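Local coordinates for protein cyclic UMP-AMP synthase (Rhodothermus marinus SG0.5JP17-172, PDB 6E0K) that joins UTP and ATP into the cyclic dinucleotide 3',3'-cUAMP, a second messenger that triggers abortive infection in CBASS antiphage immunity, at residues A[73-77]-A[78-82]; A[195-198]-A[199-203]; A[277-280]-A[281-284]. All coordinates share one frame; numbering follows the deposited sequence.

In the fold
Two of the three contacts are neighbours and one stands apart. Contact 2, near the end of helix 186-202, and contact 3, on helix 269-285, have centres about 12 Å apart and touch directly: L200 CD1 meets M279 CE at 3.6 Å, and A196 CB meets L282 CD2 at 3.8 Å. The ATP site lies closer to contact 2, where the side chain of R197 comes within about 3 Å of that of the ATP-binding S212; in contact 3 the side chain of M279 is about 9 Å from that of K194, another ATP-binding residue. Contact 1, in the nucleotidyltransferase domain, sits across the chain's centre, about 49 Å from contact 2 between centres, and away from the annotated sites.

Contact 1. Residues A[73-77]-A[78-82]; sequences NNLTA and EQKRR
Over one face of the R81 guanidinium lies the carbonyl oxygen of A77, 3.8 Å above the plane and over its centre; the backbone N of E78 lies over the same face, nearer the rim. Beside this group, R81 NH2 bonds to E78 OE1 on its anti lone pair, while R82 NE reaches E78 OE2, so one glutamate ties two arginines into a salt-bridge network. At the start of the turn, Q79 folds back: with CG anti to its own carbonyl carbon (chi1 -65°) and an extended chain, OE1 accepts from T76 N at 3.0 Å, in the carbonyl plane. A water donates to both Q79 OE1 (2.9 Å) and N74 O, bridging them; L75 CD2 packs 3.5 Å from Q79 OE1, and Q79 NE2 bonds to the carbonyl of N142. In return, T76 OG1 accepts from Q79 N at 3.2 Å; threonine suits this place because its short hydroxyl reaches an N-H of the first turn. N73 OD1 accepts from L75 N at 2.9 Å, and K80 CG lies 3.7 Å from L75 CB. L75 turns inward onto F83, F85 and Y139. An Asx turn at N73 thus leads into the capping box of T76 and Q79, the classic N-terminal start of a helix, here 77-82.

Contact 2. Residues A[195-198]-A[199-203]; sequences NART and YLIEQ
Y199 N donates to N195 O at 2.8 Å, the shortest polar bond between 195-198 and 199-203. The bonds from L200 N to A196 O, from I201 N to R197 O and from E202 N to T198 O continue the i to i+4 ladder through the last turns of helix 186-202.

Among the side chains, T198 OG1 is gripped twice: R197 NH2 donates to it at 2.9 Å, close to the guanidinium plane, and it is also bonded to the carbonyl of K194. With OG1 anti to its own carbonyl carbon and beside the backbone N (chi1 -66°), the hydroxyl lies within reach of both. The CG2 methyl of T198 meets E202 OE2 at 3.7 Å, while E202 CG packs 3.3 Å from T198 O.

R197 and I201 lie side by side and point the same way, the I201 CD1 methyl resting on R197 CG at 3.8 Å; the aliphatic part of an arginine can serve as an apolar neighbour while its charged end works elsewhere. That end swings back through a bend at chi3 (64°), and R197 NH1 bonds to A210 O and S212 OG.

A196, Y199 and L200 pack on helix 269-285: alanine allows close approach, and leucine fills the space beside M279. The Y199 ring also meets W11, with planes at about 50°, and N195 ND2 bonds to W11 O.

T198 OG1, A210 O and S212 OG hold the buried R197 guanidinium, which probably limits its rotation. Its positive charge lies close to two ATP-binding residues, S212 and K194, and may add to the local potential felt by the nucleotide.

Contact 3. Residues A[277-280]-A[281-284]; sequences RYMD and DLWT
This is a local contact within a single helix, 269-285, between residues three and four apart, on a stretch packed against helices 186-202 and 231-244. R277 O accepts from D281 N and Y278 O from L282 N; M279 O pairs with W283 N, and D280 O with T284 N at 2.9 Å.

D280 O also has the T284 side chain pressed against it. With chi1 at 62°, T284 OG1 sits between its own backbone N and carbonyl carbon and lies beside the D280 carbonyl, 3.1 Å from D280 O; T284 CG2 is 3.3 Å from the same oxygen. On the preceding turn the D281 side chain runs close along the backbone, its carboxylate carbon CG approaching R277 O to 3.4 Å. The R277 guanidinium leads away from it, and no salt bridge joins R277 to D281 within this stretch.

The apolar packing is carried by M279 and L282, with M279 CE and L282 CD2 4.3 Å apart. Being long and flexible, methionine can reach both F193 and L200 of helix 186-202 and F235 and I239 of helix 231-244. L282, with CG anti to the backbone N (chi1 172°), turns onto A196, Y199 and W11. The W283 ring stacks on F235, and D280 OD2 makes a salt bridge with K243.

M279 and L282 are thus buried against the neighbouring helices, R277, D281 and T284 are exposed, and D280 and W283 lie at the border facing 231-244, a graded pattern typical of an amphipathic helix packed in a helical bundle.

Contact 1. Residues A[73-77]-A[78-82]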
ATOM      1  N   ASN A  73       1.819 -13.534 -16.747  1.00 13.61           N
ATOM      2  CA  ASN A  73       1.190 -12.618 -17.693  1.00 11.97           C
ATOM      3  C   ASN A  73      -0.207 -13.110 -18.024  1.00 12.71           C
ATOM      4  O   ASN A  73      -0.627 -14.189 -17.599  1.00 14.96           O
ATOM      5  CB  ASN A  73       2.026 -12.507 -18.962  1.00 12.02           C
ATOM      6  CG  ASN A  73       2.246 -13.853 -19.600  1.00 12.91           C
ATOM      7  OD1 ASN A  73       1.340 -14.386 -20.221  1.00 13.54           O
ATOM      8  ND2 ASN A  73       3.433 -14.430 -19.409  1.00 16.17           N
ATOM      9  N   ASN A  74      -0.919 -12.304 -18.811  1.00 10.35           N
ATOM     10  CA  ASN A  74      -2.258 -12.623 -19.287  1.00 11.61           C
ATOM     11  C   ASN A  74      -2.288 -12.964 -20.771  1.00 13.26           C
ATOM     12  O   ASN A  74      -3.353 -12.885 -21.391  1.00 12.64           O
ATOM     13  CB  ASN A  74      -3.208 -11.456 -19.010  1.00 13.18           C
ATOM     14  CG  ASN A  74      -2.817 -10.200 -19.768  1.00 12.90           C
ATOM     15  OD1 ASN A  74      -1.663 -10.024 -20.159  1.00 15.53           O
ATOM     16  ND2 ASN A  74      -3.791  -9.327 -19.996  1.00 13.98           N
ATOM     17  N   LEU A  75      -1.152 -13.337 -21.349  1.00 13.14           N
ATOM     18  CA  LEU A  75      -1.079 -13.608 -22.775  1.00 11.87           C
ATOM     19  C   LEU A  75      -1.712 -14.943 -23.133  1.00 10.83           C
ATOM     20  O   LEU A  75      -1.639 -15.915 -22.371  1.00 13.92           O
ATOM     21  CB  LEU A  75       0.380 -13.629 -23.233  1.00 13.11           C
ATOM     22  CG  LEU A  75       1.130 -12.321 -23.050  1.00 12.75           C
ATOM     23  CD1 LEU A  75       2.626 -12.592 -23.220  1.00 16.14           C
ATOM     24  CD2 LEU A  75       0.602 -11.334 -24.100  1.00 16.16           C
ATOM     25  N   THR A  76      -2.307 -14.992 -24.328  1.00 11.63           N
ATOM     26  CA  THR A  76      -2.724 -16.250 -24.912  1.00 10.41           C
ATOM     27  C   THR A  76      -1.522 -16.957 -25.515  1.00 11.97           C
ATOM     28  O   THR A  76      -0.452 -16.374 -25.699  1.00 12.96           O
ATOM     29  CB  THR A  76      -3.766 -16.038 -26.006  1.00 15.79           C
ATOM     30  OG1 THR A  76      -3.150 -15.336 -27.100  1.00 15.71           O
ATOM     31  CG2 THR A  76      -4.957 -15.246 -25.473  1.00 16.29           C
ATOM     32  N   ALA A  77      -1.708 -18.238 -25.819  1.00 12.98           N
ATOM     33  CA  ALA A  77      -0.632 -18.995 -26.446  1.00 13.42           C
ATOM     34  C   ALA A  77      -0.185 -18.352 -27.752  1.00 14.44           C
ATOM     35  O   ALA A  77       1.013 -18.338 -28.071  1.00 15.00           O
ATOM     36  CB  ALA A  77      -1.085 -20.431 -26.690  1.00 15.74           C
ATOM     37  N   GLU A  78      -1.138 -17.848 -28.542  1.00 14.12           N
ATOM     38  CA  GLU A  78      -0.792 -17.209 -29.806  1.00 15.97           C
ATOM     39  C   GLU A  78       0.003 -15.927 -29.587  1.00 14.48           C
ATOM     40  O   GLU A  78       0.974 -15.663 -30.317  1.00 13.56           O
ATOM     41  CB  GLU A  78      -2.063 -16.936 -30.618  1.00 18.59           C
ATOM     42  CG  GLU A  78      -1.862 -16.050 -31.859  1.00 18.71           C
ATOM     43  CD  GLU A  78      -0.963 -16.666 -32.944  1.00 20.04           C
ATOM     44  OE1 GLU A  78      -0.532 -17.839 -32.838  1.00 23.95           O
ATOM     45  OE2 GLU A  78      -0.698 -15.954 -33.937  1.00 30.06           O
ATOM     46  N   GLN A  79      -0.374 -15.124 -28.585  1.00 15.58           N
ATOM     47  CA  GLN A  79       0.379 -13.902 -28.327  1.00 12.26           C
ATOM     48  C   GLN A  79       1.788 -14.231 -27.865  1.00 13.04           C
ATOM     49  O   GLN A  79       2.753 -13.572 -28.279  1.00 13.74           O
ATOM     50  CB  GLN A  79      -0.317 -13.029 -27.283  1.00 14.14           C
ATOM     51  CG  GLN A  79      -1.662 -12.470 -27.699  1.00 16.10           C
ATOM     52  CD  GLN A  79      -2.312 -11.701 -26.544  1.00 18.33           C
ATOM     53  OE1 GLN A  79      -2.523 -12.259 -25.469  1.00 17.27           O
ATOM     54  NE2 GLN A  79      -2.613 -10.408 -26.758  1.00 22.06           N
ATOM     55  N   LYS A  80       1.926 -15.260 -27.018  1.00 11.43           N
ATOM     56  CA  LYS A  80       3.257 -15.683 -26.586  1.00  9.78           C
ATOM     57  C   LYS A  80       4.102 -16.108 -27.774  1.00 11.79           C
ATOM     58  O   LYS A  80       5.295 -15.775 -27.850  1.00 12.63           O
ATOM     59  CB  LYS A  80       3.143 -16.822 -25.571  1.00 10.01           C
ATOM     60  CG  LYS A  80       2.539 -16.406 -24.246  1.00 11.06           C
ATOM     61  CD  LYS A  80       2.481 -17.584 -23.284  1.00 17.06           C
ATOM     62  CE  LYS A  80       1.568 -17.297 -22.110  1.00 25.27           C
ATOM     63  NZ  LYS A  80       1.439 -18.530 -21.266  1.00 33.81           N
ATOM     64  N   ARG A  81       3.496 -16.841 -28.721  1.00 12.16           N
ATOM     65  CA  ARG A  81       4.212 -17.261 -29.924  1.00 11.75           C
ATOM     66  C   ARG A  81       4.674 -16.057 -30.740  1.00 11.77           C
ATOM     67  O   ARG A  81       5.828 -15.998 -31.176  1.00 14.33           O
ATOM     68  CB  ARG A  81       3.336 -18.194 -30.769  1.00 17.76           C
ATOM     69  CG  ARG A  81       3.449 -19.668 -30.385  1.00 22.87           C
ATOM     70  CD  ARG A  81       2.848 -20.573 -31.476  1.00 19.95           C
ATOM     71  NE  ARG A  81       1.461 -20.223 -31.739  1.00 22.97           N
ATOM     72  CZ  ARG A  81       0.431 -20.753 -31.090  1.00 17.51           C
ATOM     73  NH1 ARG A  81       0.638 -21.650 -30.138  1.00 20.22           N
ATOM     74  NH2 ARG A  81      -0.802 -20.377 -31.397  1.00 27.71           N
ATOM     75  N   ARG A  82       3.791 -15.075 -30.948  1.00 12.00           N
ATOM     76  CA  ARG A  82       4.171 -13.914 -31.751  1.00 14.17           C
ATOM     77  C   ARG A  82       5.332 -13.147 -31.126  1.00 12.33           C
ATOM     78  O   ARG A  82       6.112 -12.512 -31.842  1.00 14.71           O
ATOM     79  CB  ARG A  82       2.967 -12.991 -31.938  1.00 13.98           C
ATOM     80  CG  ARG A  82       1.835 -13.608 -32.764  1.00 16.80           C
ATOM     81  CD  ARG A  82       2.242 -13.814 -34.225  1.00 22.21           C
ATOM     82  NE  ARG A  82       1.110 -14.265 -35.032  1.00 31.63           N
ATOM     83  CZ  ARG A  82       1.145 -14.446 -36.351  1.00 31.22           C
ATOM     84  NH1 ARG A  82       2.257 -14.207 -37.035  1.00 28.28           N
ATOM     85  NH2 ARG A  82       0.057 -14.858 -36.986  1.00 33.07           N
TER
HETATM   86  O   HOH W   1      -4.086 -10.653 -23.660  1.00 31.63           O

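Contact 2. Residues A[195-198]-A[199-203]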
ATOM      1  N   ASN A 195      -3.721   9.835  11.298  1.00 11.02           N
ATOM      2  CA  ASN A 195      -3.642  10.118  12.729  1.00 11.58           C
ATOM      3  C   ASN A 195      -4.990  10.546  13.307  1.00 11.26           C
ATOM      4  O   ASN A 195      -5.292  10.226  14.467  1.00 12.73           O
ATOM      5  CB  ASN A 195      -2.577  11.177  12.993  1.00 12.46           C
ATOM      6  CG  ASN A 195      -1.226  10.573  13.359  1.00 12.70           C
ATOM      7  OD1 ASN A 195      -1.132   9.619  14.145  1.00 14.51           O
ATOM      8  ND2 ASN A 195      -0.171  11.121  12.779  1.00 13.53           N
ATOM      9  N   ALA A 196      -5.805  11.266  12.533  1.00 11.72           N
ATOM     10  CA  ALA A 196      -7.154  11.586  12.999  1.00 11.26           C
ATOM     11  C   ALA A 196      -7.960  10.313  13.232  1.00 13.10           C
ATOM     12  O   ALA A 196      -8.609  10.153  14.272  1.00 12.64           O
ATOM     13  CB  ALA A 196      -7.849  12.496  11.989  1.00 11.51           C
ATOM     14  N   ARG A 197      -7.906   9.389  12.269  1.00 11.24           N
ATOM     15  CA  ARG A 197      -8.542   8.082  12.407  1.00 11.60           C
ATOM     16  C   ARG A 197      -8.057   7.348  13.655  1.00 14.51           C
ATOM     17  O   ARG A 197      -8.861   6.854  14.453  1.00 13.44           O
ATOM     18  CB  ARG A 197      -8.251   7.257  11.144  1.00 12.48           C
ATOM     19  CG  ARG A 197      -8.621   5.782  11.207  1.00 14.43           C
ATOM     20  CD  ARG A 197      -7.694   4.989  10.286  1.00 20.17           C
ATOM     21  NE  ARG A 197      -6.330   5.094  10.766  1.00 19.81           N
ATOM     22  CZ  ARG A 197      -5.240   4.640  10.150  1.00 15.40           C
ATOM     23  NH1 ARG A 197      -5.287   4.011   8.967  1.00 15.43           N
ATOM     24  NH2 ARG A 197      -4.071   4.818  10.741  1.00 16.27           N
ATOM     25  N   THR A 198      -6.737   7.254  13.830  1.00 12.05           N
ATOM     26  CA  THR A 198      -6.177   6.497  14.946  1.00 10.78           C
ATOM     27  C   THR A 198      -6.499   7.153  16.286  1.00 15.10           C
ATOM     28  O   THR A 198      -6.754   6.458  17.273  1.00 16.28           O
ATOM     29  CB  THR A 198      -4.673   6.337  14.730  1.00 15.26           C
ATOM     30  OG1 THR A 198      -4.482   5.514  13.574  1.00 16.92           O
ATOM     31  CG2 THR A 198      -3.994   5.694  15.933  1.00 18.07           C
ATOM     32  N   TYR A 199      -6.526   8.485  16.328  1.00 13.87           N
ATOM     33  CA  TYR A 199      -6.986   9.182  17.527  1.00 14.01           C
ATOM     34  C   TYR A 199      -8.393   8.737  17.919  1.00 15.75           C
ATOM     35  O   TYR A 199      -8.668   8.487  19.102  1.00 15.50           O
ATOM     36  CB  TYR A 199      -6.925  10.693  17.285  1.00 12.93           C
ATOM     37  CG  TYR A 199      -7.623  11.554  18.311  1.00 12.88           C
ATOM     38  CD1 TYR A 199      -8.928  11.971  18.121  1.00 15.34           C
ATOM     39  CD2 TYR A 199      -6.956  11.981  19.441  1.00 17.73           C
ATOM     40  CE1 TYR A 199      -9.565  12.760  19.052  1.00 21.07           C
ATOM     41  CE2 TYR A 199      -7.586  12.782  20.368  1.00 18.31           C
ATOM     42  CZ  TYR A 199      -8.890  13.161  20.165  1.00 20.44           C
ATOM     43  OH  TYR A 199      -9.531  13.954  21.086  1.00 23.81           O
ATOM     44  N   LEU A 200      -9.285   8.590  16.931  1.00 12.62           N
ATOM     45  CA  LEU A 200     -10.650   8.167  17.233  1.00 11.29           C
ATOM     46  C   LEU A 200     -10.705   6.702  17.641  1.00 13.70           C
ATOM     47  O   LEU A 200     -11.434   6.339  18.573  1.00 14.39           O
ATOM     48  CB  LEU A 200     -11.548   8.424  16.022  1.00 11.94           C
ATOM     49  CG  LEU A 200     -11.855   9.896  15.764  1.00 12.70           C
ATOM     50  CD1 LEU A 200     -12.553  10.009  14.430  1.00 12.45           C
ATOM     51  CD2 LEU A 200     -12.737  10.452  16.866  1.00 16.14           C
ATOM     52  N   ILE A 201      -9.937   5.843  16.958  1.00 13.93           N
ATOM     53  CA  ILE A 201      -9.917   4.426  17.318  1.00 14.86           C
ATOM     54  C   ILE A 201      -9.433   4.252  18.752  1.00 16.45           C
ATOM     55  O   ILE A 201      -9.947   3.405  19.495  1.00 16.39           O
ATOM     56  CB  ILE A 201      -9.044   3.626  16.329  1.00 12.49           C
ATOM     57  CG1 ILE A 201      -9.661   3.651  14.926  1.00 13.65           C
ATOM     58  CG2 ILE A 201      -8.883   2.195  16.799  1.00 18.05           C
ATOM     59  CD1 ILE A 201      -8.740   3.036  13.848  1.00 17.09           C
ATOM     60  N   GLU A 202      -8.441   5.053  19.166  1.00 17.14           N
ATOM     61  CA  GLU A 202      -7.960   4.965  20.543  1.00 18.42           C
ATOM     62  C   GLU A 202      -9.065   5.284  21.538  1.00 18.54           C
ATOM     63  O   GLU A 202      -9.055   4.772  22.660  1.00 19.59           O
ATOM     64  CB  GLU A 202      -6.766   5.900  20.762  1.00 18.22           C
ATOM     65  CG  GLU A 202      -5.468   5.386  20.133  1.00 25.80           C
ATOM     66  CD  GLU A 202      -4.383   6.454  19.999  1.00 37.44           C
ATOM     67  OE1 GLU A 202      -4.648   7.645  20.295  1.00 36.65           O
ATOM     68  OE2 GLU A 202      -3.259   6.099  19.578  1.00 38.43           O
ATOM     69  N   GLN A 203     -10.042   6.095  21.138  1.00 15.09           N
ATOM     70  CA  GLN A 203     -11.147   6.456  22.016  1.00 15.59           C
ATOM     71  C   GLN A 203     -12.346   5.532  21.889  1.00 15.25           C
ATOM     72  O   GLN A 203     -13.354   5.758  22.566  1.00 18.87           O
ATOM     73  CB  GLN A 203     -11.576   7.885  21.729  1.00 17.23           C
ATOM     74  CG  GLN A 203     -10.502   8.874  22.009  1.00 28.87           C
ATOM     75  CD  GLN A 203     -10.906  10.257  21.605  1.00 29.96           C
ATOM     76  OE1 GLN A 203     -11.695  10.436  20.674  1.00 35.59           O
ATOM     77  NE2 GLN A 203     -10.378  11.252  22.302  1.00 29.47           N
TER

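Contact 3. Residues A[277-280]-A[281-284]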
ATOM      1  N   ARG A 277     -18.350  10.464   7.952  1.00 13.34           N
ATOM      2  CA  ARG A 277     -19.163  10.842   9.111  1.00 13.89           C
ATOM      3  C   ARG A 277     -18.304  11.018  10.359  1.00 14.05           C
ATOM      4  O   ARG A 277     -18.514  11.959  11.138  1.00 13.62           O
ATOM      5  CB  ARG A 277     -20.263   9.805   9.366  1.00 14.27           C
ATOM      6  CG  ARG A 277     -21.413   9.863   8.388  1.00 16.32           C
ATOM      7  CD  ARG A 277     -22.598   9.021   8.856  1.00 14.87           C
ATOM      8  NE  ARG A 277     -22.301   7.595   8.984  1.00 18.54           N
ATOM      9  CZ  ARG A 277     -22.404   6.710   7.998  1.00 19.01           C
ATOM     10  NH1 ARG A 277     -22.756   7.099   6.777  1.00 20.40           N
ATOM     11  NH2 ARG A 277     -22.144   5.430   8.234  1.00 21.89           N
ATOM     12  N   TYR A 278     -17.319  10.136  10.564  1.00 13.30           N
ATOM     13  CA  TYR A 278     -16.490  10.259  11.756  1.00 12.48           C
ATOM     14  C   TYR A 278     -15.589  11.491  11.671  1.00 12.40           C
ATOM     15  O   TYR A 278     -15.353  12.164  12.680  1.00 13.31           O
ATOM     16  CB  TYR A 278     -15.666   8.977  11.974  1.00 13.29           C
ATOM     17  CG  TYR A 278     -16.411   7.890  12.738  1.00 12.42           C
ATOM     18  CD1 TYR A 278     -17.399   7.129  12.122  1.00 14.76           C
ATOM     19  CD2 TYR A 278     -16.117   7.630  14.072  1.00 16.72           C
ATOM     20  CE1 TYR A 278     -18.069   6.127  12.818  1.00 15.41           C
ATOM     21  CE2 TYR A 278     -16.784   6.644  14.773  1.00 13.54           C
ATOM     22  CZ  TYR A 278     -17.759   5.900  14.148  1.00 17.65           C
ATOM     23  OH  TYR A 278     -18.440   4.908  14.840  1.00 19.96           O
ATOM     24  N   MET A 279     -15.108  11.827  10.471  1.00 12.86           N
ATOM     25  CA  MET A 279     -14.320  13.048  10.323  1.00 11.02           C
ATOM     26  C   MET A 279     -15.171  14.287  10.555  1.00 13.64           C
ATOM     27  O   MET A 279     -14.720  15.236  11.201  1.00 14.18           O
ATOM     28  CB  MET A 279     -13.680  13.094   8.937  1.00 12.31           C
ATOM     29  CG  MET A 279     -12.611  12.028   8.735  1.00 11.97           C
ATOM     30  SD  MET A 279     -11.190  12.130   9.885  1.00 13.07           S
ATOM     31  CE  MET A 279     -11.567  10.789  11.011  1.00 13.30           C
ATOM     32  N   ASP A 280     -16.407  14.288  10.042  1.00 13.56           N
ATOM     33  CA  ASP A 280     -17.335  15.379  10.318  1.00 13.44           C
ATOM     34  C   ASP A 280     -17.528  15.564  11.818  1.00 12.84           C
ATOM     35  O   ASP A 280     -17.476  16.688  12.332  1.00 15.59           O
ATOM     36  CB  ASP A 280     -18.687  15.083   9.673  1.00 14.52           C
ATOM     37  CG  ASP A 280     -18.796  15.551   8.238  1.00 28.55           C
ATOM     38  OD1 ASP A 280     -18.031  16.437   7.804  1.00 32.01           O
ATOM     39  OD2 ASP A 280     -19.705  15.037   7.543  1.00 32.20           O
ATOM     40  N   ASP A 281     -17.811  14.465  12.528  1.00 12.36           N
ATOM     41  CA  ASP A 281     -18.090  14.551  13.961  1.00 13.74           C
ATOM     42  C   ASP A 281     -16.871  15.028  14.729  1.00 13.41           C
ATOM     43  O   ASP A 281     -16.996  15.808  15.679  1.00 13.46           O
ATOM     44  CB  ASP A 281     -18.524  13.192  14.517  1.00 13.35           C
ATOM     45  CG  ASP A 281     -19.904  12.774  14.086  1.00 19.34           C
ATOM     46  OD1 ASP A 281     -20.693  13.629  13.632  1.00 20.94           O
ATOM     47  OD2 ASP A 281     -20.198  11.567  14.235  1.00 21.86           O
ATOM     48  N   LEU A 282     -15.683  14.538  14.358  1.00 11.73           N
ATOM     49  CA  LEU A 282     -14.448  14.990  14.995  1.00 11.60           C
ATOM     50  C   LEU A 282     -14.293  16.496  14.855  1.00 14.28           C
ATOM     51  O   LEU A 282     -14.006  17.209  15.830  1.00 13.46           O
ATOM     52  CB  LEU A 282     -13.260  14.264  14.355  1.00 11.04           C
ATOM     53  CG  LEU A 282     -11.864  14.725  14.735  1.00 12.42           C
ATOM     54  CD1 LEU A 282     -11.594  14.377  16.198  1.00 19.88           C
ATOM     55  CD2 LEU A 282     -10.864  14.025  13.817  1.00 15.83           C
ATOM     56  N   TRP A 283     -14.523  16.999  13.645  1.00 11.76           N
ATOM     57  CA  TRP A 283     -14.380  18.418  13.355  1.00 12.07           C
ATOM     58  C   TRP A 283     -15.404  19.249  14.121  1.00 12.58           C
ATOM     59  O   TRP A 283     -15.043  20.203  14.820  1.00 13.03           O
ATOM     60  CB  TRP A 283     -14.535  18.644  11.849  1.00 13.00           C
ATOM     61  CG  TRP A 283     -14.270  20.052  11.453  1.00 14.88           C
ATOM     62  CD1 TRP A 283     -15.188  21.057  11.300  1.00 16.54           C
ATOM     63  CD2 TRP A 283     -12.989  20.631  11.195  1.00 12.78           C
ATOM     64  NE1 TRP A 283     -14.550  22.223  10.933  1.00 16.79           N
ATOM     65  CE2 TRP A 283     -13.201  21.989  10.875  1.00 15.92           C
ATOM     66  CE3 TRP A 283     -11.681  20.128  11.188  1.00 15.09           C
ATOM     67  CZ2 TRP A 283     -12.152  22.850  10.561  1.00 20.81           C
ATOM     68  CZ3 TRP A 283     -10.645  20.986  10.872  1.00 17.62           C
ATOM     69  CH2 TRP A 283     -10.888  22.328  10.563  1.00 20.35           C
ATOM     70  N   THR A 284     -16.691  18.907  13.988  1.00 12.84           N
ATOM     71  CA  THR A 284     -17.736  19.732  14.593  1.00 13.42           C
ATOM     72  C   THR A 284     -17.727  19.628  16.115  1.00 14.27           C
ATOM     73  O   THR A 284     -18.087  20.590  16.804  1.00 18.59           O
ATOM     74  CB  THR A 284     -19.116  19.345  14.045  1.00 17.04           C
ATOM     75  OG1 THR A 284     -19.407  17.985  14.373  1.00 18.12           O
ATOM     76  CG2 THR A 284     -19.179  19.514  12.536  1.00 15.93           C
TER